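Local coordinates for protein Rv1364c/MT1410 (Mycobacterium tuberculosis, PDB 3KE6), which probably regulates sigma-factor activity, joining a manganese-binding PP2C-type phosphatase domain (RsbU) to an anti-sigma-factor kinase domain (RsbW), at residues 204-212 against 230-239; 126-134 against 251-259. All blocks are in the same frame, centred on the assembly; numbering follows the deposited sequence.

The two contacts illustrate how a layered fold is tied together at different levels. From the N terminus, the chain first passes through 126-134, the tip of a hairpin of the five-stranded antiparallel sheet, with the ends of both its strands. It later enters the helix carrying 204-212, and the helix carrying 230-239 folds back on this to close the short loop of interaction 1. Strand 249-256, with the loop after it, supplies 251-259 and closes the longer loop of interaction 2, which thus encloses interaction 1 without crossing it. Interaction 1 pairs two helices on one face of the mixed sheet; interaction 2 bridges the two sheets. They meet where Cys232 and Leu236 pack against Leu251.

Interaction 1. Residues 204-212 against 230-239; sequences EFADLAASI and RLCSDTLELL
Ile212 is a knob in a hole of the partner helix formed by Arg230, Leu231, Asp234 and Thr235. Its two branches divide the work. With CG1 beside the backbone N (chi1 -72°), the chain carries CD1 to the Asp234-Thr235 backbone, while CG2 leans on Leu231 CA. CD1 also lies 3.5 Å from Asp234 CB. Further along, Leu208 puts CD2 between two leucines, 3.7 Å from Leu238 CB and also against the CD2 methyl of Leu239, whose side chain runs past it in the opposite direction. The other methyl of Leu239, CD1, comes obliquely to Phe205, with CB of Phe205 3.9 Å away. Thr235 CG2 approaches the same ring at CE1, 3.6 Å off. Small Ala209 sits where the helices are near; the short axes cross at 135°.

Polar links are few. Arg230 NH2 gives Ile212 O a weak hydrogen bond of 3.0 Å, the oxygen lying near the guanidinium plane at its edge. Thr235 OG1 bonds back to Leu231 O in its own helix, and Glu204 turns its charge to Arg196 and Arg193.

Both helices lie against the mixed sheet of the PP2C-type domain, Phe205 and Ala209 on Leu145 of strand 145-147, Cys232 on Ala39 of strand 36-43. The pair coheres chiefly through interlocking aliphatic branches, and the lone cross-helix bond adds little directional control.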
loop_
_atom_site.group_PDB
_atom_site.type_symbol
_atom_site.label_atom_id
_atom_site.label_comp_id
_atom_site.label_asym_id
_atom_site.label_seq_id
_atom_site.Cartn_x
_atom_site.Cartn_y
_atom_site.Cartn_z
ATOM N N GLU A 204 -15.739 20.034 5.718
ATOM C CA GLU A 204 -15.152 20.497 4.461
ATOM C C GLU A 204 -14.351 19.378 3.812
ATOM O O GLU A 204 -14.379 19.191 2.592
ATOM C CB GLU A 204 -14.252 21.710 4.703
ATOM C CG GLU A 204 -13.871 22.442 3.416
ATOM C CD GLU A 204 -12.870 23.569 3.632
ATOM O OE1 GLU A 204 -12.947 24.252 4.694
ATOM O OE2 GLU A 204 -12.018 23.766 2.725
ATOM N N PHE A 205 -13.616 18.654 4.643
ATOM C CA PHE A 205 -12.896 17.471 4.227
ATOM C C PHE A 205 -13.881 16.483 3.588
ATOM O O PHE A 205 -13.668 16.044 2.463
ATOM C CB PHE A 205 -12.157 16.898 5.454
ATOM C CG PHE A 205 -11.462 15.577 5.230
ATOM C CD1 PHE A 205 -11.001 15.188 3.973
ATOM C CD2 PHE A 205 -11.241 14.731 6.309
ATOM C CE1 PHE A 205 -10.364 13.959 3.796
ATOM C CE2 PHE A 205 -10.598 13.509 6.149
ATOM C CZ PHE A 205 -10.155 13.122 4.895
ATOM N N ALA A 206 -14.971 16.166 4.281
ATOM C CA ALA A 206 -15.995 15.251 3.746
ATOM C C ALA A 206 -16.563 15.707 2.396
ATOM O O ALA A 206 -16.558 14.943 1.441
ATOM C CB ALA A 206 -17.129 15.066 4.755
ATOM N N ASP A 207 -17.044 16.949 2.327
ATOM C CA ASP A 207 -17.661 17.487 1.101
ATOM C C ASP A 207 -16.702 17.489 -0.079
ATOM O O ASP A 207 -17.106 17.218 -1.202
ATOM C CB ASP A 207 -18.188 18.928 1.313
ATOM C CG ASP A 207 -19.377 18.995 2.266
ATOM O OD1 ASP A 207 -19.588 18.026 3.028
ATOM O OD2 ASP A 207 -20.095 20.029 2.267
ATOM N N LEU A 208 -15.445 17.824 0.186
ATOM C CA LEU A 208 -14.421 17.926 -0.852
ATOM C C LEU A 208 -14.068 16.548 -1.400
ATOM O O LEU A 208 -13.960 16.357 -2.608
ATOM C CB LEU A 208 -13.173 18.604 -0.281
ATOM C CG LEU A 208 -12.058 19.066 -1.221
ATOM C CD1 LEU A 208 -12.601 19.830 -2.433
ATOM C CD2 LEU A 208 -11.073 19.934 -0.422
ATOM N N ALA A 209 -13.895 15.588 -0.498
ATOM C CA ALA A 209 -13.709 14.206 -0.890
ATOM C C ALA A 209 -14.862 13.755 -1.790
ATOM O O ALA A 209 -14.647 13.064 -2.789
ATOM C CB ALA A 209 -13.592 13.313 0.340
ATOM N N ALA A 210 -16.081 14.169 -1.454
ATOM C CA ALA A 210 -17.251 13.837 -2.263
ATOM C C ALA A 210 -17.138 14.513 -3.611
ATOM O O ALA A 210 -17.343 13.888 -4.640
ATOM C CB ALA A 210 -18.526 14.251 -1.559
ATOM N N SER A 211 -16.769 15.786 -3.588
ATOM C CA SER A 211 -16.679 16.597 -4.793
ATOM C C SER A 211 -15.666 16.020 -5.784
ATOM O O SER A 211 -15.983 15.776 -6.950
ATOM C CB SER A 211 -16.302 18.032 -4.413
ATOM O OG SER A 211 -16.115 18.835 -5.562
ATOM N N ILE A 212 -14.448 15.790 -5.306
ATOM C CA ILE A 212 -13.373 15.248 -6.141
ATOM C C ILE A 212 -13.762 13.907 -6.750
ATOM O O ILE A 212 -13.452 13.645 -7.905
ATOM C CB ILE A 212 -12.057 15.097 -5.356
ATOM C CG1 ILE A 212 -11.446 16.476 -5.088
ATOM C CG2 ILE A 212 -11.070 14.240 -6.135
ATOM C CD1 ILE A 212 -10.459 16.496 -3.953
ATOM N N ARG A 230 -5.696 10.630 -7.013
ATOM C CA ARG A 230 -6.212 11.996 -7.068
ATOM C C ARG A 230 -7.164 12.293 -5.907
ATOM O O ARG A 230 -7.160 13.391 -5.379
ATOM C CB ARG A 230 -6.853 12.303 -8.419
ATOM C CG ARG A 230 -8.264 11.832 -8.602
ATOM C CD ARG A 230 -8.662 11.913 -10.064
ATOM N NE ARG A 230 -9.782 11.017 -10.343
ATOM C CZ ARG A 230 -11.068 11.330 -10.189
ATOM N NH1 ARG A 230 -11.995 10.418 -10.460
ATOM N NH2 ARG A 230 -11.435 12.539 -9.763
ATOM N N LEU A 231 -7.957 11.316 -5.491
ATOM C CA LEU A 231 -8.774 11.495 -4.302
ATOM C C LEU A 231 -7.904 11.869 -3.114
ATOM O O LEU A 231 -8.297 12.710 -2.302
ATOM C CB LEU A 231 -9.568 10.230 -3.953
ATOM C CG LEU A 231 -10.500 10.358 -2.733
ATOM C CD1 LEU A 231 -11.345 11.630 -2.827
ATOM C CD2 LEU A 231 -11.392 9.131 -2.590
ATOM N N CYS A 232 -6.737 11.242 -3.015
ATOM C CA CYS A 232 -5.811 11.468 -1.906
ATOM C C CYS A 232 -5.067 12.778 -2.083
ATOM O O CYS A 232 -5.041 13.611 -1.185
ATOM C CB CYS A 232 -4.793 10.332 -1.826
ATOM S SG CYS A 232 -3.596 10.514 -0.487
ATOM N N SER A 233 -4.467 12.935 -3.257
ATOM C CA SER A 233 -3.680 14.102 -3.608
ATOM C C SER A 233 -4.517 15.397 -3.560
ATOM O O SER A 233 -4.161 16.356 -2.861
ATOM C CB SER A 233 -3.080 13.893 -5.005
ATOM O OG SER A 233 -1.945 14.701 -5.218
ATOM N N ASP A 234 -5.642 15.417 -4.271
ATOM C CA ASP A 234 -6.389 16.666 -4.467
ATOM C C ASP A 234 -7.112 17.140 -3.213
ATOM O O ASP A 234 -7.157 18.340 -2.931
ATOM C CB ASP A 234 -7.375 16.547 -5.638
ATOM C CG ASP A 234 -6.674 16.429 -6.974
ATOM O OD1 ASP A 234 -5.599 17.044 -7.136
ATOM O OD2 ASP A 234 -7.191 15.723 -7.863
ATOM N N THR A 235 -7.685 16.199 -2.475
ATOM C CA THR A 235 -8.242 16.501 -1.167
ATOM C C THR A 235 -7.241 17.281 -0.333
ATOM O O THR A 235 -7.537 18.389 0.128
ATOM C CB THR A 235 -8.596 15.222 -0.408
ATOM O OG1 THR A 235 -9.888 14.769 -0.821
ATOM C CG2 THR A 235 -8.607 15.470 1.082
ATOM N N LEU A 236 -6.051 16.715 -0.161
ATOM C CA LEU A 236 -5.074 17.284 0.770
ATOM C C LEU A 236 -4.553 18.663 0.344
ATOM O O LEU A 236 -4.368 19.543 1.185
ATOM C CB LEU A 236 -3.915 16.314 1.004
ATOM C CG LEU A 236 -2.984 16.657 2.175
ATOM C CD1 LEU A 236 -2.622 15.412 2.968
ATOM C CD2 LEU A 236 -1.714 17.388 1.690
ATOM N N GLU A 237 -4.356 18.848 -0.958
ATOM C CA GLU A 237 -3.764 20.082 -1.494
ATOM C C GLU A 237 -4.761 21.246 -1.618
ATOM O O GLU A 237 -4.361 22.406 -1.536
ATOM C CB GLU A 237 -3.057 19.795 -2.827
ATOM C CG GLU A 237 -1.836 18.860 -2.647
ATOM C CD GLU A 237 -1.430 18.129 -3.926
ATOM O OE1 GLU A 237 -1.193 18.819 -4.956
ATOM O OE2 GLU A 237 -1.341 16.871 -3.890
ATOM N N LEU A 238 -6.044 20.945 -1.804
ATOM C CA LEU A 238 -7.079 21.974 -1.706
ATOM C C LEU A 238 -7.351 22.324 -0.236
ATOM O O LEU A 238 -7.466 23.500 0.110
ATOM C CB LEU A 238 -8.368 21.548 -2.413
ATOM C CG LEU A 238 -8.289 21.580 -3.940
ATOM C CD1 LEU A 238 -9.418 20.786 -4.590
ATOM C CD2 LEU A 238 -8.293 23.008 -4.433
ATOM N N LEU A 239 -7.437 21.317 0.632
ATOM C CA LEU A 239 -7.630 21.581 2.063
ATOM C C LEU A 239 -6.548 22.498 2.646
ATOM O O LEU A 239 -6.836 23.304 3.531
ATOM C CB LEU A 239 -7.674 20.290 2.889
ATOM C CG LEU A 239 -8.945 19.437 2.966
ATOM C CD1 LEU A 239 -8.916 18.638 4.266
ATOM C CD2 LEU A 239 -10.225 20.245 2.878
#

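Interaction 2. Residues 126-134 against 251-259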
loop_
_atom_site.group_PDB
_atom_site.type_symbol
_atom_site.label_atom_id
_atom_site.label_comp_id
_atom_site.label_asym_id
_atom_site.label_seq_id
_atom_site.Cartn_x
_atom_site.Cartn_y
_atom_site.Cartn_z
ATOM N N SER A 126 -8.459 -3.451 9.055
ATOM C CA SER A 126 -8.126 -4.660 8.327
ATOM C C SER A 126 -9.203 -4.968 7.298
ATOM O O SER A 126 -10.358 -5.163 7.645
ATOM C CB SER A 126 -7.970 -5.832 9.283
ATOM O OG SER A 126 -7.218 -6.867 8.673
ATOM N N LEU A 127 -8.802 -5.020 6.030
ATOM C CA LEU A 127 -9.705 -5.324 4.940
ATOM C C LEU A 127 -9.635 -6.799 4.614
ATOM O O LEU A 127 -8.557 -7.304 4.349
ATOM C CB LEU A 127 -9.284 -4.535 3.701
ATOM C CG LEU A 127 -10.084 -4.757 2.405
ATOM C CD1 LEU A 127 -11.600 -4.385 2.564
ATOM C CD2 LEU A 127 -9.440 -3.986 1.271
ATOM N N ASP A 128 -10.778 -7.481 4.622
ATOM C CA ASP A 128 -10.867 -8.836 4.068
ATOM C C ASP A 128 -11.128 -8.753 2.553
ATOM O O ASP A 128 -12.179 -8.275 2.125
ATOM C CB ASP A 128 -11.983 -9.637 4.750
ATOM C CG ASP A 128 -12.107 -11.054 4.198
ATOM O OD1 ASP A 128 -11.376 -11.947 4.671
ATOM O OD2 ASP A 128 -12.941 -11.285 3.295
ATOM N N PHE A 129 -10.176 -9.234 1.755
ATOM C CA PHE A 129 -10.290 -9.172 0.294
ATOM C C PHE A 129 -11.507 -9.905 -0.263
ATOM O O PHE A 129 -12.094 -9.441 -1.226
ATOM C CB PHE A 129 -9.027 -9.708 -0.413
ATOM C CG PHE A 129 -7.781 -8.932 -0.121
ATOM C CD1 PHE A 129 -6.596 -9.589 0.163
ATOM C CD2 PHE A 129 -7.781 -7.541 -0.121
ATOM C CE1 PHE A 129 -5.431 -8.864 0.432
ATOM C CE2 PHE A 129 -6.625 -6.826 0.162
ATOM C CZ PHE A 129 -5.456 -7.491 0.426
ATOM N N THR A 130 -11.881 -11.041 0.324
ATOM C CA THR A 130 -13.088 -11.762 -0.121
ATOM C C THR A 130 -14.404 -11.018 0.134
ATOM O O THR A 130 -15.219 -10.896 -0.775
ATOM C CB THR A 130 -13.221 -13.158 0.504
ATOM O OG1 THR A 130 -11.991 -13.878 0.362
ATOM C CG2 THR A 130 -14.338 -13.937 -0.196
ATOM N N SER A 131 -14.617 -10.525 1.349
ATOM C CA SER A 131 -15.958 -10.059 1.752
ATOM C C SER A 131 -16.177 -8.546 1.755
ATOM O O SER A 131 -17.316 -8.095 1.851
ATOM C CB SER A 131 -16.310 -10.616 3.132
ATOM O OG SER A 131 -15.366 -10.212 4.099
ATOM N N GLY A 132 -15.101 -7.764 1.653
ATOM C CA GLY A 132 -15.198 -6.305 1.778
ATOM C C GLY A 132 -15.297 -5.867 3.234
ATOM O O GLY A 132 -15.345 -4.667 3.542
ATOM N N GLU A 133 -15.314 -6.840 4.141
ATOM C CA GLU A 133 -15.413 -6.558 5.555
ATOM C C GLU A 133 -14.164 -5.827 5.983
ATOM O O GLU A 133 -13.049 -6.327 5.785
ATOM C CB GLU A 133 -15.554 -7.850 6.356
ATOM C CG GLU A 133 -15.414 -7.647 7.856
ATOM C CD GLU A 133 -15.844 -8.849 8.662
ATOM O OE1 GLU A 133 -16.373 -9.813 8.069
ATOM O OE2 GLU A 133 -15.650 -8.814 9.898
ATOM N N PHE A 134 -14.369 -4.650 6.569
ATOM C CA PHE A 134 -13.288 -3.796 7.034
ATOM C C PHE A 134 -13.403 -3.516 8.542
ATOM O O PHE A 134 -14.124 -2.615 8.977
ATOM C CB PHE A 134 -13.294 -2.487 6.265
ATOM C CG PHE A 134 -12.113 -1.634 6.557
ATOM C CD1 PHE A 134 -10.892 -1.912 5.967
ATOM C CD2 PHE A 134 -12.206 -0.578 7.442
ATOM C CE1 PHE A 134 -9.783 -1.135 6.249
ATOM C CE2 PHE A 134 -11.108 0.199 7.726
ATOM C CZ PHE A 134 -9.900 -0.071 7.132
ATOM N N LEU A 251 -2.271 11.409 5.430
ATOM C CA LEU A 251 -3.494 10.907 4.822
ATOM C C LEU A 251 -3.167 9.597 4.096
ATOM O O LEU A 251 -2.215 9.514 3.322
ATOM C CB LEU A 251 -4.081 11.953 3.884
ATOM C CG LEU A 251 -5.271 11.539 3.027
ATOM C CD1 LEU A 251 -6.440 11.072 3.872
ATOM C CD2 LEU A 251 -5.660 12.708 2.159
ATOM N N LEU A 252 -3.929 8.560 4.410
ATOM C CA LEU A 252 -3.671 7.232 3.881
ATOM C C LEU A 252 -4.983 6.721 3.366
ATOM O O LEU A 252 -5.906 6.516 4.149
ATOM C CB LEU A 252 -3.134 6.313 4.972
ATOM C CG LEU A 252 -3.026 4.849 4.572
ATOM C CD1 LEU A 252 -1.890 4.647 3.529
ATOM C CD2 LEU A 252 -2.806 4.028 5.815
ATOM N N ALA A 253 -5.077 6.546 2.051
ATOM C CA ALA A 253 -6.355 6.263 1.406
ATOM C C ALA A 253 -6.261 4.942 0.697
ATOM O O ALA A 253 -5.213 4.596 0.143
ATOM C CB ALA A 253 -6.693 7.342 0.424
ATOM N N MET A 254 -7.356 4.195 0.734
ATOM C CA MET A 254 -7.464 2.985 -0.037
ATOM C C MET A 254 -8.853 2.804 -0.609
ATOM O O MET A 254 -9.836 3.043 0.069
ATOM C CB MET A 254 -7.022 1.789 0.801
ATOM C CG MET A 254 -8.070 1.115 1.594
ATOM S SD MET A 254 -8.871 -0.178 0.625
ATOM C CE MET A 254 -9.746 -0.953 1.986
ATOM N N GLN A 255 -8.925 2.413 -1.876
ATOM C CA GLN A 255 -10.194 2.117 -2.509
ATOM C C GLN A 255 -10.199 0.647 -2.828
ATOM O O GLN A 255 -9.211 0.105 -3.322
ATOM C CB GLN A 255 -10.373 2.924 -3.786
ATOM C CG GLN A 255 -11.533 2.457 -4.640
ATOM C CD GLN A 255 -11.752 3.301 -5.886
ATOM O OE1 GLN A 255 -12.822 3.868 -6.078
ATOM N NE2 GLN A 255 -10.746 3.367 -6.747
ATOM N N ARG A 256 -11.321 0.002 -2.554
ATOM C CA ARG A 256 -11.493 -1.385 -2.936
ATOM C C ARG A 256 -11.727 -1.442 -4.440
ATOM O O ARG A 256 -12.420 -0.586 -4.996
ATOM C CB ARG A 256 -12.661 -2.012 -2.171
ATOM C CG ARG A 256 -12.617 -3.522 -2.141
ATOM C CD ARG A 256 -13.746 -4.141 -1.334
ATOM N NE ARG A 256 -13.677 -5.601 -1.410
ATOM C CZ ARG A 256 -14.688 -6.437 -1.669
ATOM N NH1 ARG A 256 -14.437 -7.743 -1.701
ATOM N NH2 ARG A 256 -15.940 -6.006 -1.861
ATOM N N ARG A 257 -11.148 -2.451 -5.083
ATOM C CA ARG A 257 -11.313 -2.678 -6.525
ATOM C C ARG A 257 -11.520 -4.148 -6.815
ATOM O O ARG A 257 -11.141 -5.010 -6.009
ATOM C CB ARG A 257 -10.057 -2.235 -7.263
ATOM C CG ARG A 257 -8.798 -2.850 -6.652
ATOM C CD ARG A 257 -7.588 -2.523 -7.433
ATOM N NE ARG A 257 -7.635 -3.090 -8.773
ATOM C CZ ARG A 257 -6.924 -2.636 -9.800
ATOM N NH1 ARG A 257 -6.100 -1.603 -9.651
ATOM N NH2 ARG A 257 -7.044 -3.219 -10.982
ATOM N N ALA A 258 -12.108 -4.426 -7.977
ATOM C CA ALA A 258 -12.098 -5.779 -8.556
ATOM C C ALA A 258 -10.667 -6.157 -9.004
ATOM O O ALA A 258 -10.005 -5.388 -9.696
ATOM C CB ALA A 258 -13.037 -5.854 -9.723
ATOM N N PRO A 259 -10.198 -7.347 -8.628
ATOM C CA PRO A 259 -8.851 -7.782 -9.053
ATOM C C PRO A 259 -8.689 -7.997 -10.553
ATOM O O PRO A 259 -9.555 -8.564 -11.218
ATOM C CB PRO A 259 -8.652 -9.106 -8.307
ATOM C CG PRO A 259 -10.034 -9.606 -8.049
ATOM C CD PRO A 259 -10.856 -8.364 -7.788
#
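The guanidinium of Arg256 presents one face to Gly132, whose CA stands 3.5 Å from CZ over the centre of the plane. At its edge, Phe129 O lies in that plane and takes a 2.9 Å hydrogen bond from NH1, fairly straight at 156°. NH1 stands above the carbonyl plane of Phe129, 43° out of it. The Phe134 ring receives Leu127 CB at its edge, and the methyl CE of Met254 approaches it obliquely, 4.3 Å from CD1.

Glycine, with no side chain at this position, allows such flat packing of arginine over the backbone. The arginine reaches it by an extended chain, starting with CG anti to the backbone N (chi1 -160°). The turn is itself secured by an Asx motif: Asp128 OD2 accepts from Ser131 N at 2.7 Å and also from Ser131 OG at 2.8 Å, one carboxylate oxygen held by two donors. Asp128 is thus a second-shell residue, shaping the loop that offers Phe129 O to the arginine. Deeper in, Met254 bends at its second torsion and crosses Leu127 obliquely, though the modelled closeness of their methyls is doubtful.

The contact lies between the two sheets of the PP2C-type sandwich: Met254 also touches Ile183 of strand 182-186 and Leu67 of strand 64-71, while helix 227-241 packs against Leu251 and Ala253.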